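Local coordinates for cellulose biosynthesis protein BcsG (Salmonella typhimurium LT2, PDB 5OLT) that is required for cellulose biosynthesis and contributes here its extramembrane domain, a zinc-binding module of the alkaline phosphatase family, at residues A[46-51]-A[320-325]; A[50-55]-A[139-144]; A[109-114]-A[124-129]; A[131-136]-A[164-169]. All coordinates share one frame; numbering follows the deposited sequence. Where two conformers were deposited one is given.

In the fold
From the N terminus, the chain leaves helix 27-42 and enters the loop that leads to strand 60-66. This loop makes interaction 1 with helix 318-328, closing the longest span, and its next residues make interaction 2 with the turn before edge strand 142-147; Ala50 and Gln51 belong to both. Interaction 3 is a short closure, joining the end of helix 102-110 to residues 124-129, and lies within the spans of interactions 1 and 2. Interaction 4 follows it in series, ties helix 132-138 to residues 164-169, lies within interaction 1 and crosses interaction 2. Ser113 and helix 132-138 link several contacts beside the central sheet.

Interaction 1 (A[46-51]-A[320-325]); sequences TTFPAQ and AISELV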
loop_
_atom_site.group_PDB
_atom_site.type_symbol
_atom_site.label_atom_id
_atom_site.label_comp_id
_atom_site.label_asym_id
_atom_site.label_seq_id
_atom_site.Cartn_x
_atom_site.Cartn_y
_atom_site.Cartn_z
ATOM N N THR A 46 9.695 8.348 -8.718
ATOM C CA THR A 46 8.658 8.768 -9.646
ATOM C C THR A 46 8.892 10.230 -9.946
ATOM O O THR A 46 9.032 11.051 -9.065
ATOM C CB THR A 46 7.296 8.626 -8.986
ATOM O OG1 THR A 46 7.206 7.311 -8.466
ATOM C CG2 THR A 46 6.194 8.880 -9.987
ATOM N N THR A 47 8.900 10.583 -11.204
ATOM C CA THR A 47 8.967 12.036 -11.476
ATOM C C THR A 47 7.573 12.600 -11.714
ATOM O O THR A 47 6.883 12.169 -12.639
ATOM C CB THR A 47 9.903 12.360 -12.634
ATOM O OG1 THR A 47 11.214 11.917 -12.264
ATOM C CG2 THR A 47 9.961 13.854 -12.878
ATOM N N PHE A 48 7.160 13.487 -10.815
ATOM C CA PHE A 48 5.943 14.292 -11.007
ATOM C C PHE A 48 6.203 15.476 -11.935
ATOM O O PHE A 48 7.325 15.995 -11.983
ATOM C CB PHE A 48 5.375 14.732 -9.665
ATOM C CG PHE A 48 4.638 13.636 -8.955
ATOM C CD1 PHE A 48 5.336 12.636 -8.258
ATOM C CD2 PHE A 48 3.241 13.578 -9.011
ATOM C CE1 PHE A 48 4.646 11.614 -7.647
ATOM C CE2 PHE A 48 2.549 12.540 -8.416
ATOM C CZ PHE A 48 3.249 11.558 -7.702
ATOM N N PRO A 49 5.175 15.906 -12.687
ATOM C CA PRO A 49 5.366 17.118 -13.509
ATOM C C PRO A 49 5.580 18.354 -12.639
ATOM O O PRO A 49 5.135 18.390 -11.479
ATOM C CB PRO A 49 4.030 17.259 -14.241
ATOM C CG PRO A 49 3.048 16.500 -13.396
ATOM C CD PRO A 49 3.829 15.332 -12.849
ATOM N N ALA A 50 6.244 19.365 -13.224
ATOM C CA ALA A 50 6.488 20.635 -12.568
ATOM C C ALA A 50 5.187 21.360 -12.186
ATOM O O ALA A 50 5.074 21.933 -11.102
ATOM C CB ALA A 50 7.364 21.511 -13.465
ATOM N N GLN A 51 4.195 21.308 -13.070
ATOM C CA GLN A 51 2.858 21.847 -12.769
ATOM C C GLN A 51 1.894 21.057 -13.639
ATOM O O GLN A 51 2.313 20.379 -14.583
ATOM C CB GLN A 51 2.741 23.381 -13.014
ATOM C CG GLN A 51 2.841 23.820 -14.472
ATOM C CD GLN A 51 4.182 23.488 -15.113
ATOM O OE1 GLN A 51 5.244 23.869 -14.615
ATOM N NE2 GLN A 51 4.136 22.762 -16.220
ATOM N N ALA A 320 5.234 1.256 -7.334
ATOM C CA ALA A 320 4.248 1.030 -8.410
ATOM C C ALA A 320 2.946 1.804 -8.178
ATOM O O ALA A 320 2.298 2.212 -9.169
ATOM C CB ALA A 320 3.956 -0.453 -8.571
ATOM N N ILE A 321 2.560 2.003 -6.913
ATOM C CA ILE A 321 1.384 2.832 -6.605
ATOM C C ILE A 321 1.669 4.281 -6.989
ATOM O O ILE A 321 0.883 4.926 -7.692
ATOM C CB ILE A 321 0.977 2.729 -5.118
ATOM C CG1 ILE A 321 0.687 1.266 -4.721
ATOM C CG2 ILE A 321 -0.156 3.709 -4.780
ATOM C CD1 ILE A 321 -0.431 0.583 -5.486
ATOM N N SER A 322 2.845 4.783 -6.602
ATOM C CA SER A 322 3.219 6.126 -6.968
ATOM C C SER A 322 3.230 6.295 -8.498
ATOM O O SER A 322 2.770 7.348 -9.013
ATOM C CB SER A 322 4.558 6.500 -6.327
ATOM O OG SER A 322 4.896 7.838 -6.682
ATOM N N GLU A 323 3.752 5.299 -9.224
ATOM C CA GLU A 323 3.730 5.415 -10.682
ATOM C C GLU A 323 2.318 5.479 -11.248
ATOM O O GLU A 323 2.049 6.291 -12.136
ATOM C CB GLU A 323 4.475 4.230 -11.286
ATOM C CG GLU A 323 4.537 4.253 -12.797
ATOM C CD GLU A 323 5.249 5.426 -13.382
ATOM O OE1 GLU A 323 6.148 5.996 -12.725
ATOM O OE2 GLU A 323 4.917 5.763 -14.555
ATOM N N LEU A 324 1.398 4.671 -10.714
ATOM C CA LEU A 324 0.025 4.759 -11.198
ATOM C C LEU A 324 -0.588 6.119 -10.899
ATOM O O LEU A 324 -1.319 6.665 -11.758
ATOM C CB LEU A 324 -0.841 3.636 -10.578
ATOM C CG LEU A 324 -0.598 2.242 -11.198
ATOM C CD1 LEU A 324 -1.228 1.185 -10.313
ATOM C CD2 LEU A 324 -1.138 2.143 -12.637
ATOM N N VAL A 325 -0.272 6.706 -9.735
ATOM C CA VAL A 325 -0.725 8.058 -9.418
ATOM C C VAL A 325 -0.180 9.073 -10.425
ATOM O O VAL A 325 -0.953 9.911 -10.911
ATOM C CB VAL A 325 -0.432 8.454 -7.938
ATOM C CG1 VAL A 325 -0.794 9.929 -7.677
ATOM C CG2 VAL A 325 -1.211 7.519 -6.990
HETATM O O HOH W 1 7.554 5.536 -10.385
#
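Thr46 meets the helical residue Ser322 with nearly its whole side chain. Its CB lies 3.4 Å from Ser322 OG, and from there the branches part. Thr46 OG1 shares a hydrogen bond of 3.0 Å with Ser322 OG, in which either hydroxyl could be the donor. The methyl branch, CG2, is nearest Ser322 OG (3.7 Å) and also lies 4.0 Å from Glu323 OE1. Threonine therefore suits the place, offering a hydroxyl and a methyl; one of its two modelled conformers makes this contact. A water 2.8 Å from Glu323 OE1 donates to it and also binds Thr46 OG1, while Glu323 OE2 pairs with Arg327.

With OG anti to its backbone N (chi1 -179°), Ser322 turns its hydroxyl to Thr46, and the same OG also hydrogen-bonds Ser113 OG. Two groups approach the rim of the Phe48 ring near its plane: the same Ser322 OG, 3.9 Å from CE1, and Val325 CG1, 4.3 Å from CE2. The flat ring thus slots between the helix and Leu132 and Asn135 of helix 132-138. Helix 318-328 in turn lies against Phe92 of strand 90-96, a helix-on-sheet layer characteristic of the alpha/beta fold of the alkaline phosphatase family.

Interaction 2 (A[50-55]-A[139-144]); sequences AQLPPD and LGFTQH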
loop_
_atom_site.group_PDB
_atom_site.type_symbol
_atom_site.label_atom_id
_atom_site.label_comp_id
_atom_site.label_asym_id
_atom_site.label_seq_id
_atom_site.Cartn_x
_atom_site.Cartn_y
_atom_site.Cartn_z
ATOM N N ALA A 50 6.244 19.365 -13.224
ATOM C CA ALA A 50 6.488 20.635 -12.568
ATOM C C ALA A 50 5.187 21.360 -12.186
ATOM O O ALA A 50 5.074 21.933 -11.102
ATOM C CB ALA A 50 7.364 21.511 -13.465
ATOM N N GLN A 51 4.195 21.308 -13.070
ATOM C CA GLN A 51 2.858 21.847 -12.769
ATOM C C GLN A 51 1.894 21.057 -13.639
ATOM O O GLN A 51 2.313 20.379 -14.583
ATOM C CB GLN A 51 2.741 23.381 -13.014
ATOM C CG GLN A 51 2.841 23.820 -14.472
ATOM C CD GLN A 51 4.182 23.488 -15.113
ATOM O OE1 GLN A 51 5.244 23.869 -14.615
ATOM N NE2 GLN A 51 4.136 22.762 -16.220
ATOM N N LEU A 52 0.604 21.144 -13.320
ATOM C CA LEU A 52 -0.405 20.500 -14.153
ATOM C C LEU A 52 -0.674 21.350 -15.384
ATOM O O LEU A 52 -0.635 22.576 -15.277
ATOM C CB LEU A 52 -1.694 20.310 -13.355
ATOM C CG LEU A 52 -1.599 19.345 -12.172
ATOM C CD1 LEU A 52 -2.940 19.256 -11.448
ATOM C CD2 LEU A 52 -1.116 17.973 -12.623
ATOM N N PRO A 53 -0.937 20.710 -16.547
ATOM C CA PRO A 53 -1.305 21.447 -17.772
ATOM C C PRO A 53 -2.620 22.215 -17.572
ATOM O O PRO A 53 -3.416 21.870 -16.673
ATOM C CB PRO A 53 -1.478 20.334 -18.811
ATOM C CG PRO A 53 -1.772 19.105 -18.010
ATOM C CD PRO A 53 -0.933 19.249 -16.775
ATOM N N PRO A 54 -2.872 23.246 -18.402
ATOM C CA PRO A 54 -4.073 24.044 -18.137
ATOM C C PRO A 54 -5.383 23.271 -18.359
ATOM O O PRO A 54 -6.398 23.609 -17.746
ATOM C CB PRO A 54 -3.931 25.248 -19.107
ATOM C CG PRO A 54 -2.495 25.238 -19.534
ATOM C CD PRO A 54 -2.078 23.806 -19.520
ATOM N N ASP A 55 -5.331 22.218 -19.175
ATOM C CA ASP A 55 -6.503 21.353 -19.416
ATOM C C ASP A 55 -6.554 20.094 -18.519
ATOM O O ASP A 55 -7.246 19.105 -18.851
ATOM C CB ASP A 55 -6.563 20.958 -20.890
ATOM C CG ASP A 55 -5.327 20.205 -21.341
ATOM O OD1 ASP A 55 -4.291 20.206 -20.615
ATOM O OD2 ASP A 55 -5.397 19.593 -22.425
ATOM N N LEU A 139 0.961 20.167 -6.488
ATOM C CA LEU A 139 0.183 20.242 -7.727
ATOM C C LEU A 139 -1.270 20.642 -7.494
ATOM O O LEU A 139 -2.087 20.533 -8.425
ATOM C CB LEU A 139 0.243 18.900 -8.460
ATOM C CG LEU A 139 1.612 18.518 -9.025
ATOM C CD1 LEU A 139 1.598 17.049 -9.443
ATOM C CD2 LEU A 139 2.017 19.391 -10.200
ATOM N N GLY A 140 -1.597 21.091 -6.277
ATOM C CA GLY A 140 -2.916 21.653 -5.982
ATOM C C GLY A 140 -3.912 20.677 -5.382
ATOM O O GLY A 140 -5.112 20.997 -5.271
ATOM N N PHE A 141 -3.452 19.486 -4.972
ATOM C CA PHE A 141 -4.358 18.559 -4.296
ATOM C C PHE A 141 -4.415 18.870 -2.798
ATOM O O PHE A 141 -3.376 18.819 -2.105
ATOM C CB PHE A 141 -3.909 17.100 -4.461
ATOM C CG PHE A 141 -4.034 16.554 -5.860
ATOM C CD1 PHE A 141 -3.146 16.933 -6.877
ATOM C CD2 PHE A 141 -5.025 15.604 -6.157
ATOM C CE1 PHE A 141 -3.246 16.399 -8.157
ATOM C CE2 PHE A 141 -5.126 15.081 -7.448
ATOM C CZ PHE A 141 -4.245 15.482 -8.453
ATOM N N THR A 142 -5.609 19.139 -2.290
ATOM C CA THR A 142 -5.848 19.339 -0.869
ATOM C C THR A 142 -5.530 18.018 -0.154
ATOM O O THR A 142 -5.961 16.965 -0.614
ATOM C CB THR A 142 -7.323 19.728 -0.688
ATOM O OG1 THR A 142 -7.539 20.981 -1.353
ATOM C CG2 THR A 142 -7.703 19.917 0.775
ATOM N N GLN A 143 -4.822 18.072 0.958
ATOM C CA GLN A 143 -4.419 16.881 1.702
ATOM C C GLN A 143 -5.353 16.631 2.865
ATOM O O GLN A 143 -5.746 17.550 3.581
ATOM C CB GLN A 143 -2.986 17.110 2.205
ATOM C CG GLN A 143 -2.319 15.941 2.901
ATOM C CD GLN A 143 -0.914 16.339 3.331
ATOM O OE1 GLN A 143 -0.674 16.719 4.498
ATOM N NE2 GLN A 143 0.006 16.313 2.386
ATOM N N HIS A 144 -5.760 15.370 3.039
ATOM C CA HIS A 144 -6.631 14.991 4.147
ATOM C C HIS A 144 -6.071 13.748 4.806
ATOM O O HIS A 144 -5.538 12.857 4.129
ATOM C CB HIS A 144 -8.082 14.700 3.709
ATOM C CG HIS A 144 -8.801 15.873 3.106
ATOM N ND1 HIS A 144 -9.208 16.954 3.853
ATOM C CD2 HIS A 144 -9.271 16.086 1.852
ATOM C CE1 HIS A 144 -9.852 17.808 3.076
ATOM N NE2 HIS A 144 -9.893 17.312 1.853
#
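The closest approach across this contact is to a polar atom, Leu139 O, but it is carbon that meets it: Leu52 CD1 lies 3.4 Å away, and no hydrogen bond joins the two segments. The association is apolar. The two leucine side chains cross at about a right angle, with Leu52 CG 4.1 Å from Leu139 CD2. The same CD2 methyl also touches the backbone of the loop, 3.7 Å from Gln51 CA and 4.1 Å from Ala50 O. Leu139 CD2 thus meets all three of residues 50-52. Leucine suits both places because each forked tip can touch a neighbour with one methyl.

Leu52 CD1 also comes within 4.4 Å of Phe141 CE1, approaching the ring obliquely. Phe141 is buried and stacks edge-to-face with Phe59, while Leu52 further touches Arg209. Between Leu139 and Phe141 the chain turns at Gly140, whose positive phi of 96° comes easily to a residue without a beta carbon. It is the C-prime residue of a Schellman motif, in which Phe141 N bonds Leu136 O, ending helix 132-138 and turning the chain toward edge strand 142-147.

Interaction 3 (A[109-114]-A[124-129]); sequences LLRASC and QPANNE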
loop_
_atom_site.group_PDB
_atom_site.type_symbol
_atom_site.label_atom_id
_atom_site.label_comp_id
_atom_site.label_asym_id
_atom_site.label_seq_id
_atom_site.Cartn_x
_atom_site.Cartn_y
_atom_site.Cartn_z
ATOM N N LEU A 109 4.498 3.735 2.791
ATOM C CA LEU A 109 3.475 4.148 1.835
ATOM C C LEU A 109 3.495 5.662 1.603
ATOM O O LEU A 109 3.396 6.118 0.451
ATOM C CB LEU A 109 2.095 3.726 2.376
ATOM C CG LEU A 109 0.848 4.143 1.566
ATOM C CD1 LEU A 109 0.912 3.779 0.096
ATOM C CD2 LEU A 109 -0.346 3.465 2.195
ATOM N N LEU A 110 3.656 6.444 2.677
ATOM C CA LEU A 110 3.720 7.899 2.533
ATOM C C LEU A 110 4.972 8.347 1.767
ATOM O O LEU A 110 4.952 9.390 1.098
ATOM C CB LEU A 110 3.563 8.621 3.894
ATOM C CG LEU A 110 2.166 8.371 4.487
ATOM C CD1 LEU A 110 2.161 8.725 5.950
ATOM C CD2 LEU A 110 1.095 9.154 3.750
ATOM N N ARG A 111 6.002 7.492 1.750
ATOM C CA ARG A 111 7.222 7.771 0.995
ATOM C C ARG A 111 7.260 6.973 -0.321
ATOM O O ARG A 111 8.324 6.655 -0.851
ATOM C CB ARG A 111 8.458 7.514 1.852
ATOM C CG ARG A 111 8.566 8.438 3.049
ATOM C CD ARG A 111 9.865 8.192 3.800
ATOM N NE ARG A 111 9.881 9.002 5.010
ATOM C CZ ARG A 111 10.946 9.113 5.794
ATOM N NH1 ARG A 111 12.082 8.492 5.445
ATOM N NH2 ARG A 111 10.860 9.905 6.868
ATOM N N ALA A 112 6.068 6.697 -0.909
ATOM C CA ALA A 112 5.988 5.817 -2.076
ATOM C C ALA A 112 6.708 6.332 -3.343
ATOM O O ALA A 112 6.910 5.536 -4.261
ATOM C CB ALA A 112 4.527 5.556 -2.447
ATOM N N SER A 113 7.015 7.652 -3.406
ATOM C CA SER A 113 7.540 8.202 -4.657
ATOM C C SER A 113 9.040 8.022 -4.838
ATOM O O SER A 113 9.546 8.371 -5.900
ATOM C CB SER A 113 7.142 9.665 -4.789
ATOM O OG SER A 113 5.700 9.787 -4.807
ATOM N N CYS A 114 9.726 7.408 -3.870
ATOM C CA CYS A 114 11.115 7.004 -4.078
ATOM C C CYS A 114 11.252 5.526 -3.788
ATOM O O CYS A 114 10.365 4.930 -3.183
ATOM C CB CYS A 114 12.044 7.741 -3.123
ATOM S SG CYS A 114 12.169 9.491 -3.527
ATOM N N GLN A 124 14.669 8.789 9.391
ATOM C CA GLN A 124 15.418 9.990 9.116
ATOM C C GLN A 124 14.649 10.715 8.019
ATOM O O GLN A 124 13.927 10.075 7.265
ATOM C CB GLN A 124 16.850 9.613 8.683
ATOM C CG GLN A 124 17.577 8.781 9.764
ATOM C CD GLN A 124 18.792 7.960 9.321
ATOM O OE1 GLN A 124 19.081 7.785 8.129
ATOM N NE2 GLN A 124 19.513 7.426 10.318
ATOM N N PRO A 125 14.766 12.051 7.924
ATOM C CA PRO A 125 14.066 12.770 6.848
ATOM C C PRO A 125 14.488 12.242 5.486
ATOM O O PRO A 125 15.658 11.836 5.295
ATOM C CB PRO A 125 14.568 14.190 7.010
ATOM C CG PRO A 125 14.866 14.304 8.468
ATOM C CD PRO A 125 15.359 12.962 8.916
ATOM N N ALA A 126 13.521 12.158 4.583
ATOM C CA ALA A 126 13.771 11.807 3.216
ATOM C C ALA A 126 13.783 13.056 2.338
ATOM O O ALA A 126 13.381 14.136 2.752
ATOM C CB ALA A 126 12.716 10.812 2.717
ATOM N N ASN A 127 14.245 12.886 1.115
ATOM C CA ASN A 127 14.138 13.921 0.121
ATOM C C ASN A 127 12.651 14.328 -0.039
ATOM O O ASN A 127 11.755 13.465 -0.013
ATOM C CB ASN A 127 14.707 13.377 -1.169
ATOM C CG ASN A 127 14.869 14.431 -2.208
ATOM O OD1 ASN A 127 13.891 14.936 -2.754
ATOM N ND2 ASN A 127 16.115 14.791 -2.484
ATOM N N ASN A 128 12.369 15.623 -0.199
ATOM C CA ASN A 128 10.973 16.095 -0.290
ATOM C C ASN A 128 10.149 15.383 -1.398
ATOM O O ASN A 128 8.926 15.155 -1.247
ATOM C CB ASN A 128 10.928 17.612 -0.491
ATOM C CG ASN A 128 11.203 18.367 0.791
ATOM O OD1 ASN A 128 10.668 18.034 1.860
ATOM N ND2 ASN A 128 12.041 19.395 0.698
ATOM N N GLU A 129 10.838 15.011 -2.475
ATOM C CA GLU A 129 10.198 14.378 -3.652
ATOM C C GLU A 129 9.726 12.953 -3.371
ATOM O O GLU A 129 9.029 12.351 -4.173
ATOM C CB GLU A 129 11.131 14.389 -4.874
ATOM C CG GLU A 129 12.287 13.394 -4.834
ATOM C CD GLU A 129 13.500 13.828 -5.659
ATOM O OE1 GLU A 129 13.441 14.885 -6.325
ATOM O OE2 GLU A 129 14.511 13.096 -5.647
#
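The guanidinium of Arg111 has the methyl of Ala126 over one face and the carbonyl oxygen of Gln124 at its edge. Ala126 CB sits 3.5 Å above the plane, displaced toward the rim, where NH1 is its nearest atom. Alanine is small enough to lie this close over the flat group. At the edge the arginine grips a single atom with both terminal nitrogens: Arg111 NH1 is 3.0 Å and Arg111 NH2 3.1 Å from Gln124 O. NH1 lies nearly along the C=O axis (179°), whereas NH2 stands 42° out of the carbonyl plane. Sharing one acceptor keeps both bonds bent, with an N-H...O angle of 139° for NH1. The chain is extended from CG to NE, giving the reach required, and NH2 has a second acceptor in Asn163 O.

Farther along, Ser113 CB packs 3.3 Å from Glu129 O, while Cys114 SG, bound in a disulfide to Cys130, lies 4.1 Å from Glu129 CG. Asn127 shapes this end through an Asx turn: its OD1 accepts from Glu129 N at 3.1 Å, in the carbonyl plane on a lone pair.

Arg111 is the first residue beyond helix 102-110, which begins at the zinc ligand Ser102. Residues 124-129 lie between helix 119-122 and helix 132-138; Tyr131, the N-cap of the latter, touches Arg111, and Leu132 N, in its first turn, bonds Leu110 O.

Interaction 4 (A[131-136]-A[164-169]); sequences YLFDNL and GGMQSE
Tyr131 and Phe133 pack closely against the backbone of Gly164 and the tip of Met166, whereas Asp134 faces Gly165 more loosely, near a water. On the tight side, Gly164 O lies in the plane of the Tyr131 ring at its edge, 3.3 Å from CD2. Gly165 follows with a positive phi of 76°; having no side chain, it lets the tyrosine ring lie close. Beyond it, Met166 CE stands over one face of Phe133 in a CH-pi contact, 4.2 Å from the ring centroid and 18° off its normal. The methionine's flexible thioether suits its folded path, the bend at chi3 (58°) setting CE over the ring in one of the two modelled conformers.

On the looser side, Asp134 OD1 and Gly165 O are 4.4 Å apart. A water lies 3.1 Å from Gly165 O and near Asp134 OD1, but its proton sharing is doubtful: acceptors outnumber its protons, and the carboxylate is one of two conformers.

Tyr131 occupies the N-cap position of helix 132-138, and its OH bonds Ala126 N. Phe133 and Met166 both touch Phe213 of strand 210-216 and Gln143 of edge strand 142-147, at the margin of the central sheet.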
loop_
_atom_site.group_PDB
_atom_site.type_symbol
_atom_site.label_atom_id
_atom_site.label_comp_id
_atom_site.label_asym_id
_atom_site.label_seq_id
_atom_site.Cartn_x
_atom_site.Cartn_y
_atom_site.Cartn_z
ATOM N N TYR A 131 7.797 12.076 -0.821
ATOM C CA TYR A 131 6.529 12.066 -0.099
ATOM C C TYR A 131 5.385 12.233 -1.069
ATOM O O TYR A 131 5.161 13.315 -1.593
ATOM C CB TYR A 131 6.485 13.136 0.993
ATOM C CG TYR A 131 7.533 12.953 2.065
ATOM C CD1 TYR A 131 8.851 13.380 1.854
ATOM C CD2 TYR A 131 7.201 12.369 3.288
ATOM C CE1 TYR A 131 9.816 13.233 2.845
ATOM C CE2 TYR A 131 8.176 12.209 4.284
ATOM C CZ TYR A 131 9.463 12.678 4.049
ATOM O OH TYR A 131 10.458 12.532 5.004
ATOM N N LEU A 132 4.679 11.127 -1.325
ATOM C CA LEU A 132 3.630 11.108 -2.341
ATOM C C LEU A 132 2.610 12.253 -2.161
ATOM O O LEU A 132 2.240 12.942 -3.153
ATOM C CB LEU A 132 2.912 9.751 -2.276
ATOM C CG LEU A 132 1.669 9.571 -3.161
ATOM C CD1 LEU A 132 2.086 9.671 -4.643
ATOM C CD2 LEU A 132 1.013 8.218 -2.817
ATOM N N PHE A 133 2.121 12.437 -0.943
ATOM C CA PHE A 133 1.102 13.451 -0.670
ATOM C C PHE A 133 1.659 14.865 -0.794
ATOM O O PHE A 133 0.907 15.782 -1.150
ATOM C CB PHE A 133 0.383 13.199 0.665
ATOM C CG PHE A 133 -0.546 12.022 0.608
ATOM C CD1 PHE A 133 -0.069 10.721 0.765
ATOM C CD2 PHE A 133 -1.903 12.219 0.365
ATOM C CE1 PHE A 133 -0.939 9.630 0.677
ATOM C CE2 PHE A 133 -2.784 11.142 0.298
ATOM C CZ PHE A 133 -2.308 9.851 0.440
ATOM N N ASP A 134 2.964 15.044 -0.549
ATOM C CA ASP A 134 3.566 16.372 -0.769
ATOM C C ASP A 134 3.686 16.684 -2.239
ATOM O O ASP A 134 3.460 17.826 -2.655
ATOM C CB ASP A 134 4.929 16.430 -0.114
ATOM C CG ASP A 134 4.838 16.633 1.373
ATOM O OD1 ASP A 134 3.745 17.009 1.886
ATOM O OD2 ASP A 134 5.878 16.429 2.042
ATOM N N ASN A 135 4.035 15.674 -3.035
ATOM C CA ASN A 135 4.078 15.821 -4.485
ATOM C C ASN A 135 2.697 16.242 -4.979
ATOM O O ASN A 135 2.588 17.117 -5.844
ATOM C CB ASN A 135 4.523 14.508 -5.157
ATOM C CG ASN A 135 5.993 14.179 -4.874
ATOM O OD1 ASN A 135 6.827 15.086 -4.713
ATOM N ND2 ASN A 135 6.317 12.906 -4.802
ATOM N N LEU A 136 1.643 15.631 -4.431
ATOM C CA LEU A 136 0.299 16.021 -4.850
ATOM C C LEU A 136 -0.104 17.393 -4.329
ATOM O O LEU A 136 -0.722 18.187 -5.074
ATOM C CB LEU A 136 -0.690 14.944 -4.409
ATOM C CG LEU A 136 -0.460 13.619 -5.129
ATOM C CD1 LEU A 136 -1.299 12.555 -4.424
ATOM C CD2 LEU A 136 -0.794 13.702 -6.631
ATOM N N GLY A 164 6.101 10.221 8.354
ATOM C CA GLY A 164 5.333 10.169 7.096
ATOM C C GLY A 164 5.122 11.538 6.464
ATOM O O GLY A 164 4.716 11.631 5.312
ATOM N N GLY A 165 5.385 12.599 7.231
ATOM C CA GLY A 165 5.285 13.964 6.736
ATOM C C GLY A 165 3.878 14.511 6.591
ATOM O O GLY A 165 3.707 15.586 6.049
ATOM N N MET A 166 2.883 13.781 7.087
ATOM C CA MET A 166 1.494 14.147 6.887
ATOM C C MET A 166 1.065 15.124 8.003
ATOM O O MET A 166 0.617 14.707 9.066
ATOM C CB MET A 166 0.689 12.840 6.834
ATOM C CG MET A 166 -0.800 12.924 7.123
ATOM S SD MET A 166 -1.644 13.381 5.619
ATOM C CE MET A 166 -1.105 12.031 4.583
ATOM N N GLN A 167 1.257 16.418 7.763
ATOM C CA GLN A 167 0.987 17.470 8.758
ATOM C C GLN A 167 -0.413 18.064 8.500
ATOM O O GLN A 167 -0.555 19.206 8.086
ATOM C CB GLN A 167 2.129 18.525 8.751
ATOM C CG GLN A 167 2.156 19.479 9.955
ATOM C CD GLN A 167 2.155 18.754 11.294
ATOM O OE1 GLN A 167 3.164 18.187 11.707
ATOM N NE2 GLN A 167 1.015 18.775 11.977
ATOM N N SER A 168 -1.439 17.237 8.697
ATOM C CA SER A 168 -2.851 17.605 8.532
ATOM C C SER A 168 -3.571 17.137 9.766
ATOM O O SER A 168 -3.200 16.140 10.360
ATOM C CB SER A 168 -3.514 16.929 7.327
ATOM O OG SER A 168 -2.858 17.209 6.129
ATOM N N GLU A 169 -4.620 17.855 10.144
ATOM C CA GLU A 169 -5.398 17.471 11.316
ATOM C C GLU A 169 -6.176 16.234 10.929
ATOM O O GLU A 169 -6.527 16.049 9.774
ATOM C CB GLU A 169 -6.351 18.593 11.771
ATOM C CG GLU A 169 -5.637 19.816 12.361
ATOM C CD GLU A 169 -4.907 19.526 13.674
ATOM O OE1 GLU A 169 -5.592 19.328 14.703
ATOM O OE2 GLU A 169 -3.650 19.503 13.680
HETATM O O HOH W 2 2.356 15.467 3.272
#